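PDB 6EEW: aromatic-L-amino-acid decarboxylase from Catharanthus roseus, which decarboxylates L-tryptophan to tryptamine and 5-hydroxy-L-tryptophan to serotonin, using pyridoxal 5'-phosphate as its cofactor. Local coordinates for the interface of chains A and B. Coordinates in Å, arbitrary orientation; residue numbers count along the deposited sequence, not the author numbering. Chains: chain A/B, Aromatic-L-amino-acid decarboxylase.

All three contacts belong to the two-fold interface of the homodimer. Contacts 1 and 2 are neighbours, the centres of their C-alpha atoms about 11 Å apart, and both set N-terminal segments of chain A (3-10 helix 58-61 with the loop after it, then helix 74-85) against chain B, where each draws on helix 130-146. Contact 3 exchanges the chains and lies about 46 Å from contact 1 and 37 Å from contact 2. It again uses the tryptophan at 142, the isoleucine at 63 and helix 375-409, so contacts 1 and 3 show successive stretches of the same loop-on-helix packing, seen on the two symmetry-related sides of the interface.

Contact 1: the interface of chains A and B. Residues chain A 59-60, 63-65; chain B 138, 142.
B:Trp142 points its indole N-H at the backbone carbonyl of A:Pro64, with NE1 2.9 Å from O. The oxygen lies in the plane of the indole, at its edge, and the angle at the hydrogen is 149°; seen from the acceptor, the donor sits above the carbonyl plane and not on a lone pair. On the benzo part of the same ring, CZ2 is touched by the CG2 methyl of A:Ile63 at 3.3 Å, the two side chains crossing at about a right angle. One turn earlier on helix 130-146, B:Ile138 lies against the guanidinium of A:Arg60, its CG1 3.7 Å from NH1, and its CD1 methyl reaches the carbonyl O of A:Leu59 at 3.8 Å.

Behind this first shell, A:Arg60 bends at chi2 and chi3 (76° and -67°), which turns its head back to its own chain, where NH2 donates to the carbonyl O of A:Ile63 at 2.7 Å. A:Glu65 CG packs over the face of the guanidinium opposite B:Ile138, which should help to fix its position between the two. On the other chain, B:Ile138 CG2 rests on one face of the indole. A leucine in place of B:Trp142 would probably leave the A:Pro64 carbonyl without its donor and the A:Ile63 methyl without its ring neighbour. The patch fastens the loop after 3-10 helix 58-61 to the partner's helix 130-146, helping to hold the homodimer together.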
loop_
_atom_site.group_PDB
_atom_site.type_symbol
_atom_site.label_atom_id
_atom_site.label_comp_id
_atom_site.label_asym_id
_atom_site.label_seq_id
_atom_site.Cartn_x
_atom_site.Cartn_y
_atom_site.Cartn_z
ATOM N N LEU A 59 10.250 -22.482 9.874
ATOM C CA LEU A 59 10.775 -22.299 8.530
ATOM C C LEU A 59 12.263 -21.964 8.526
ATOM O O LEU A 59 12.919 -22.129 7.491
ATOM C CB LEU A 59 9.971 -21.219 7.807
ATOM C CG LEU A 59 10.189 -21.157 6.296
ATOM C CD1 LEU A 59 9.825 -22.485 5.651
ATOM C CD2 LEU A 59 9.406 -20.010 5.679
ATOM N N ARG A 60 12.811 -21.512 9.659
ATOM C CA ARG A 60 14.249 -21.256 9.734
ATOM C C ARG A 60 15.056 -22.537 9.567
ATOM O O ARG A 60 16.170 -22.505 9.028
ATOM C CB ARG A 60 14.601 -20.584 11.064
ATOM C CG ARG A 60 16.089 -20.622 11.416
ATOM C CD ARG A 60 16.908 -19.618 10.604
ATOM N NE ARG A 60 16.964 -19.946 9.181
ATOM C CZ ARG A 60 17.102 -19.043 8.211
ATOM N NH1 ARG A 60 17.187 -17.753 8.513
ATOM N NH2 ARG A 60 17.142 -19.424 6.939
ATOM N N ILE A 63 15.249 -23.407 5.433
ATOM C CA ILE A 63 15.822 -22.511 4.433
ATOM C C ILE A 63 17.240 -22.149 4.845
ATOM O O ILE A 63 17.515 -21.995 6.043
ATOM C CB ILE A 63 14.981 -21.239 4.244
ATOM C CG1 ILE A 63 13.586 -21.575 3.737
ATOM C CG2 ILE A 63 15.680 -20.249 3.303
ATOM C CD1 ILE A 63 12.828 -20.364 3.336
ATOM N N PRO A 64 18.169 -22.032 3.900
ATOM C CA PRO A 64 19.526 -21.598 4.253
ATOM C C PRO A 64 19.518 -20.217 4.898
ATOM O O PRO A 64 18.618 -19.402 4.677
ATOM C CB PRO A 64 20.251 -21.579 2.903
ATOM C CG PRO A 64 19.505 -22.559 2.069
ATOM C CD PRO A 64 18.059 -22.396 2.476
ATOM N N GLU A 65 20.548 -19.961 5.710
ATOM C CA GLU A 65 20.655 -18.683 6.405
ATOM C C GLU A 65 21.079 -17.539 5.495
ATOM O O GLU A 65 20.918 -16.373 5.875
ATOM C CB GLU A 65 21.638 -18.800 7.568
ATOM C CG GLU A 65 21.102 -19.611 8.719
ATOM C CD GLU A 65 22.128 -19.804 9.801
ATOM O OE1 GLU A 65 23.256 -19.292 9.635
ATOM O OE2 GLU A 65 21.808 -20.456 10.813
ATOM N N ILE B 138 13.180 -14.109 7.176
ATOM C CA ILE B 138 14.323 -14.741 6.522
ATOM C C ILE B 138 14.803 -13.910 5.342
ATOM O O ILE B 138 16.006 -13.706 5.156
ATOM C CB ILE B 138 13.976 -16.171 6.086
ATOM C CG1 ILE B 138 13.753 -17.064 7.305
ATOM C CG2 ILE B 138 15.059 -16.702 5.213
ATOM C CD1 ILE B 138 13.100 -18.390 6.972
ATOM N N TRP B 142 18.402 -12.222 4.718
ATOM C CA TRP B 142 19.144 -12.465 3.486
ATOM C C TRP B 142 19.590 -11.153 2.864
ATOM O O TRP B 142 20.770 -10.954 2.551
ATOM C CB TRP B 142 18.274 -13.226 2.490
ATOM C CG TRP B 142 18.243 -14.694 2.675
ATOM C CD1 TRP B 142 18.590 -15.396 3.792
ATOM C CD2 TRP B 142 17.821 -15.656 1.708
ATOM N NE1 TRP B 142 18.416 -16.743 3.575
ATOM C CE2 TRP B 142 17.950 -16.929 2.301
ATOM C CE3 TRP B 142 17.351 -15.567 0.394
ATOM C CZ2 TRP B 142 17.623 -18.104 1.624
ATOM C CZ3 TRP B 142 17.031 -16.737 -0.276
ATOM C CH2 TRP B 142 17.164 -17.988 0.340
#

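Contact 2: the interface of chains A and B. Residues chain A 77, 80-81, 85; chain B 115, 135, 379-380, 383.
The polar part of this patch is a salt bridge between A:Asp80 and B:Arg383, in which NH1 of the guanidinium stands 2.7 Å from carboxylate OD2. That hydrogen bond meets OD2 on its anti side, 16° out of the carboxylate plane, and the two flat groups are turned 28° from each other. NH2 makes a weaker bond to the same oxygen, so both donors converge on OD2 and do not pair with the two carboxylate oxygens separately.

Apolar contacts flank the bridge. A:Ile77 lays CG1 over the centre of one guanidinium face, 3.8 Å from CZ of B:Arg383, while its CD1 reaches back to CB of the arginine at 3.7 Å; the two side chains run past each other in opposite directions. The ring of B:Trp379 extends toward helix 74-85 with CG trans to its backbone N (chi1 -170°), bringing CZ3 to 3.8 Å from CG1 of A:Ile81 and 4.0 Å from CG1 of A:Ile85. A:Ile81 also meets B:Leu115 tip to tip, CG2 to CD2 at 3.9 Å, and B:Leu380 CD1 packs on CG2 of A:Ile77.

Within chain B, the indole is sandwiched between B:Leu135 CD1 on one face and B:Arg383 CD on the other, which should restrain its rotation. By combining an ion pair with a band of isoleucines, the site docks helix 74-85 of one subunit on helices 107-119 and 375-409 of the other, adding to dimer stability.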
loop_
_atom_site.group_PDB
_atom_site.type_symbol
_atom_site.label_atom_id
_atom_site.label_comp_id
_atom_site.label_asym_id
_atom_site.label_seq_id
_atom_site.Cartn_x
_atom_site.Cartn_y
_atom_site.Cartn_z
ATOM N N ILE A 77 12.349 -24.688 -6.469
ATOM C CA ILE A 77 11.582 -23.662 -5.774
ATOM C C ILE A 77 10.129 -24.086 -5.636
ATOM O O ILE A 77 9.519 -23.941 -4.572
ATOM C CB ILE A 77 11.700 -22.321 -6.515
ATOM C CG1 ILE A 77 13.168 -21.893 -6.617
ATOM C CG2 ILE A 77 10.844 -21.267 -5.816
ATOM C CD1 ILE A 77 13.367 -20.576 -7.333
ATOM N N ASP A 80 9.802 -26.598 -2.999
ATOM C CA ASP A 80 9.869 -26.010 -1.662
ATOM C C ASP A 80 8.592 -25.259 -1.314
ATOM O O ASP A 80 8.225 -25.163 -0.142
ATOM C CB ASP A 80 11.065 -25.068 -1.561
ATOM C CG ASP A 80 12.389 -25.796 -1.656
ATOM O OD1 ASP A 80 12.373 -27.048 -1.673
ATOM O OD2 ASP A 80 13.437 -25.111 -1.724
ATOM N N ILE A 81 7.928 -24.686 -2.311
ATOM C CA ILE A 81 6.668 -24.011 -2.049
ATOM C C ILE A 81 5.603 -25.027 -1.676
ATOM O O ILE A 81 4.766 -24.780 -0.797
ATOM C CB ILE A 81 6.267 -23.171 -3.270
ATOM C CG1 ILE A 81 7.245 -22.008 -3.412
ATOM C CG2 ILE A 81 4.831 -22.673 -3.113
ATOM C CD1 ILE A 81 6.981 -21.123 -4.576
ATOM N N ILE A 85 6.172 -23.970 2.290
ATOM C CA ILE A 85 5.386 -22.743 2.393
ATOM C C ILE A 85 3.904 -23.053 2.575
ATOM O O ILE A 85 3.310 -22.715 3.606
ATOM C CB ILE A 85 5.586 -21.830 1.171
ATOM C CG1 ILE A 85 7.061 -21.458 0.999
ATOM C CG2 ILE A 85 4.734 -20.574 1.330
ATOM C CD1 ILE A 85 7.643 -20.701 2.164
ATOM N N LEU B 115 1.334 -15.842 -7.445
ATOM C CA LEU B 115 1.034 -16.803 -6.390
ATOM C C LEU B 115 0.611 -16.107 -5.104
ATOM O O LEU B 115 -0.361 -16.528 -4.457
ATOM C CB LEU B 115 2.232 -17.707 -6.142
ATOM C CG LEU B 115 2.050 -18.820 -5.115
ATOM C CD1 LEU B 115 0.832 -19.684 -5.426
ATOM C CD2 LEU B 115 3.317 -19.662 -5.045
ATOM N N LEU B 135 8.986 -16.252 6.422
ATOM C CA LEU B 135 9.723 -15.997 5.201
ATOM C C LEU B 135 10.088 -14.531 5.073
ATOM O O LEU B 135 11.136 -14.207 4.510
ATOM C CB LEU B 135 8.918 -16.447 3.988
ATOM C CG LEU B 135 9.673 -16.206 2.680
ATOM C CD1 LEU B 135 10.896 -17.103 2.613
ATOM C CD2 LEU B 135 8.773 -16.404 1.465
ATOM N N TRP B 379 11.857 -13.557 -2.156
ATOM C CA TRP B 379 12.441 -14.889 -2.075
ATOM C C TRP B 379 12.628 -15.487 -3.464
ATOM O O TRP B 379 13.685 -16.046 -3.779
ATOM C CB TRP B 379 11.536 -15.769 -1.219
ATOM C CG TRP B 379 12.083 -17.089 -0.833
ATOM C CD1 TRP B 379 13.265 -17.335 -0.224
ATOM C CD2 TRP B 379 11.420 -18.353 -0.965
ATOM N NE1 TRP B 379 13.404 -18.688 0.013
ATOM C CE2 TRP B 379 12.280 -19.332 -0.436
ATOM C CE3 TRP B 379 10.184 -18.752 -1.487
ATOM C CZ2 TRP B 379 11.947 -20.687 -0.414
ATOM C CZ3 TRP B 379 9.856 -20.103 -1.468
ATOM C CH2 TRP B 379 10.735 -21.050 -0.935
ATOM N N LEU B 380 11.597 -15.390 -4.309
ATOM C CA LEU B 380 11.695 -15.979 -5.643
ATOM C C LEU B 380 12.764 -15.289 -6.480
ATOM O O LEU B 380 13.509 -15.954 -7.202
ATOM C CB LEU B 380 10.337 -15.925 -6.344
ATOM C CG LEU B 380 9.499 -17.200 -6.283
ATOM C CD1 LEU B 380 9.365 -17.686 -4.862
ATOM C CD2 LEU B 380 8.126 -16.902 -6.834
ATOM N N ARG B 383 16.258 -16.474 -5.089
ATOM C CA ARG B 383 16.552 -17.867 -5.400
ATOM C C ARG B 383 16.737 -18.086 -6.895
ATOM O O ARG B 383 17.669 -18.784 -7.316
ATOM C CB ARG B 383 15.448 -18.765 -4.851
ATOM C CG ARG B 383 15.485 -18.883 -3.346
ATOM C CD ARG B 383 14.669 -20.052 -2.864
ATOM N NE ARG B 383 15.202 -21.322 -3.342
ATOM C CZ ARG B 383 14.617 -22.494 -3.127
ATOM N NH1 ARG B 383 13.488 -22.549 -2.443
ATOM N NH2 ARG B 383 15.156 -23.612 -3.591
#

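Contact 3: the interface of chains A and B. Residues chain A 142, 146, 382-383, 387; chain B 63, 67-68.
B:Ala67 sets its backbone N and CA over one face of the indole of A:Trp142, and its small side chain probably lets the backbone come close: CA sits over the six-membered ring, 3.6 Å from the centroid, in a CH-pi contact. Its CB methyl faces the rim of the ring, 3.4 Å from CE3, and also touches CD1 of A:Ile146 at 3.7 Å, one helical turn further along helix 130-146. A:Trp142 presents this face with CG trans to its own carbonyl carbon (chi1 -83°), while CG of A:Arg383 lies in plane at the ring's edge.

B:Pro68 continues the strip. Its ring CD packs against CZ3 of the indole at 3.8 Å, and its CG rests near the backbone of helix 375-409, 4.0 Å from CA of A:Arg383. The proline's carbonyl O accepts a hydrogen bond from the backbone N of A:Val387 at 3.0 Å, lying in the carbonyl plane and fairly straight, with 162° at the hydrogen. The A:Val387 CG2 methyl leans on the same oxygen.

The loop segment of chain B thus packs against helices 130-146 and 375-409 of chain A, tying the N-terminal part of one subunit to the body of the other in the homodimer.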
loop_
_atom_site.group_PDB
_atom_site.type_symbol
_atom_site.label_atom_id
_atom_site.label_comp_id
_atom_site.label_asym_id
_atom_site.label_seq_id
_atom_site.Cartn_x
_atom_site.Cartn_y
_atom_site.Cartn_z
ATOM N N TRP A 142 -18.640 5.178 -10.836
ATOM C CA TRP A 142 -19.491 3.996 -10.992
ATOM C C TRP A 142 -19.908 3.446 -9.647
ATOM O O TRP A 142 -21.096 3.252 -9.363
ATOM C CB TRP A 142 -18.750 2.891 -11.741
ATOM C CG TRP A 142 -18.777 3.010 -13.197
ATOM C CD1 TRP A 142 -19.048 4.121 -13.917
ATOM C CD2 TRP A 142 -18.495 1.973 -14.133
ATOM N NE1 TRP A 142 -18.960 3.846 -15.267
ATOM C CE2 TRP A 142 -18.628 2.526 -15.423
ATOM C CE3 TRP A 142 -18.160 0.622 -14.007
ATOM C CZ2 TRP A 142 -18.436 1.780 -16.583
ATOM C CZ3 TRP A 142 -17.967 -0.127 -15.159
ATOM C CH2 TRP A 142 -18.111 0.453 -16.434
ATOM N N ILE A 146 -23.567 3.039 -7.744
ATOM C CA ILE A 146 -24.162 1.794 -7.268
ATOM C C ILE A 146 -24.525 1.943 -5.799
ATOM O O ILE A 146 -25.613 1.551 -5.365
ATOM C CB ILE A 146 -23.215 0.602 -7.507
ATOM C CG1 ILE A 146 -23.037 0.331 -9.002
ATOM C CG2 ILE A 146 -23.765 -0.658 -6.883
ATOM C CD1 ILE A 146 -21.714 -0.346 -9.313
ATOM N N LEU A 382 -16.635 -5.089 -12.025
ATOM C CA LEU A 382 -17.921 -4.505 -12.372
ATOM C C LEU A 382 -18.366 -4.949 -13.761
ATOM O O LEU A 382 -19.490 -5.442 -13.939
ATOM C CB LEU A 382 -17.830 -2.989 -12.260
ATOM C CG LEU A 382 -17.504 -2.702 -10.798
ATOM C CD1 LEU A 382 -17.081 -1.260 -10.619
ATOM C CD2 LEU A 382 -18.718 -3.015 -9.944
ATOM N N ARG A 383 -17.493 -4.801 -14.755
ATOM C CA ARG A 383 -17.882 -5.142 -16.120
ATOM C C ARG A 383 -18.138 -6.637 -16.298
ATOM O O ARG A 383 -19.006 -7.018 -17.088
ATOM C CB ARG A 383 -16.822 -4.676 -17.115
ATOM C CG ARG A 383 -16.807 -3.183 -17.320
ATOM C CD ARG A 383 -16.059 -2.813 -18.598
ATOM N NE ARG A 383 -16.745 -3.293 -19.784
ATOM C CZ ARG A 383 -16.264 -3.199 -21.023
ATOM N NH1 ARG A 383 -15.070 -2.655 -21.260
ATOM N NH2 ARG A 383 -16.980 -3.639 -22.025
ATOM N N VAL A 387 -23.943 -5.379 -11.794
ATOM C CA VAL A 387 -24.530 -5.028 -10.505
ATOM C C VAL A 387 -25.450 -6.129 -9.994
ATOM O O VAL A 387 -25.432 -6.459 -8.799
ATOM C CB VAL A 387 -25.275 -3.691 -10.627
ATOM C CG1 VAL A 387 -25.896 -3.320 -9.299
ATOM C CG2 VAL A 387 -24.290 -2.624 -11.091
ATOM N N ILE B 63 -16.087 5.402 -22.050
ATOM C CA ILE B 63 -16.628 4.429 -21.110
ATOM C C ILE B 63 -17.997 4.922 -20.661
ATOM O O ILE B 63 -18.165 6.127 -20.411
ATOM C CB ILE B 63 -15.703 4.242 -19.901
ATOM C CG1 ILE B 63 -14.329 3.733 -20.338
ATOM C CG2 ILE B 63 -16.337 3.310 -18.879
ATOM C CD1 ILE B 63 -13.470 3.342 -19.183
ATOM N N ALA B 67 -22.027 1.719 -14.215
ATOM C CA ALA B 67 -21.663 0.318 -14.333
ATOM C C ALA B 67 -22.820 -0.492 -14.910
ATOM O O ALA B 67 -23.995 -0.150 -14.727
ATOM C CB ALA B 67 -21.258 -0.253 -12.974
ATOM N N PRO B 68 -22.516 -1.576 -15.607
ATOM C CA PRO B 68 -23.582 -2.347 -16.249
ATOM C C PRO B 68 -24.358 -3.188 -15.250
ATOM O O PRO B 68 -23.787 -3.829 -14.362
ATOM C CB PRO B 68 -22.827 -3.225 -17.253
ATOM C CG PRO B 68 -21.468 -3.373 -16.679
ATOM C CD PRO B 68 -21.172 -2.055 -15.979
#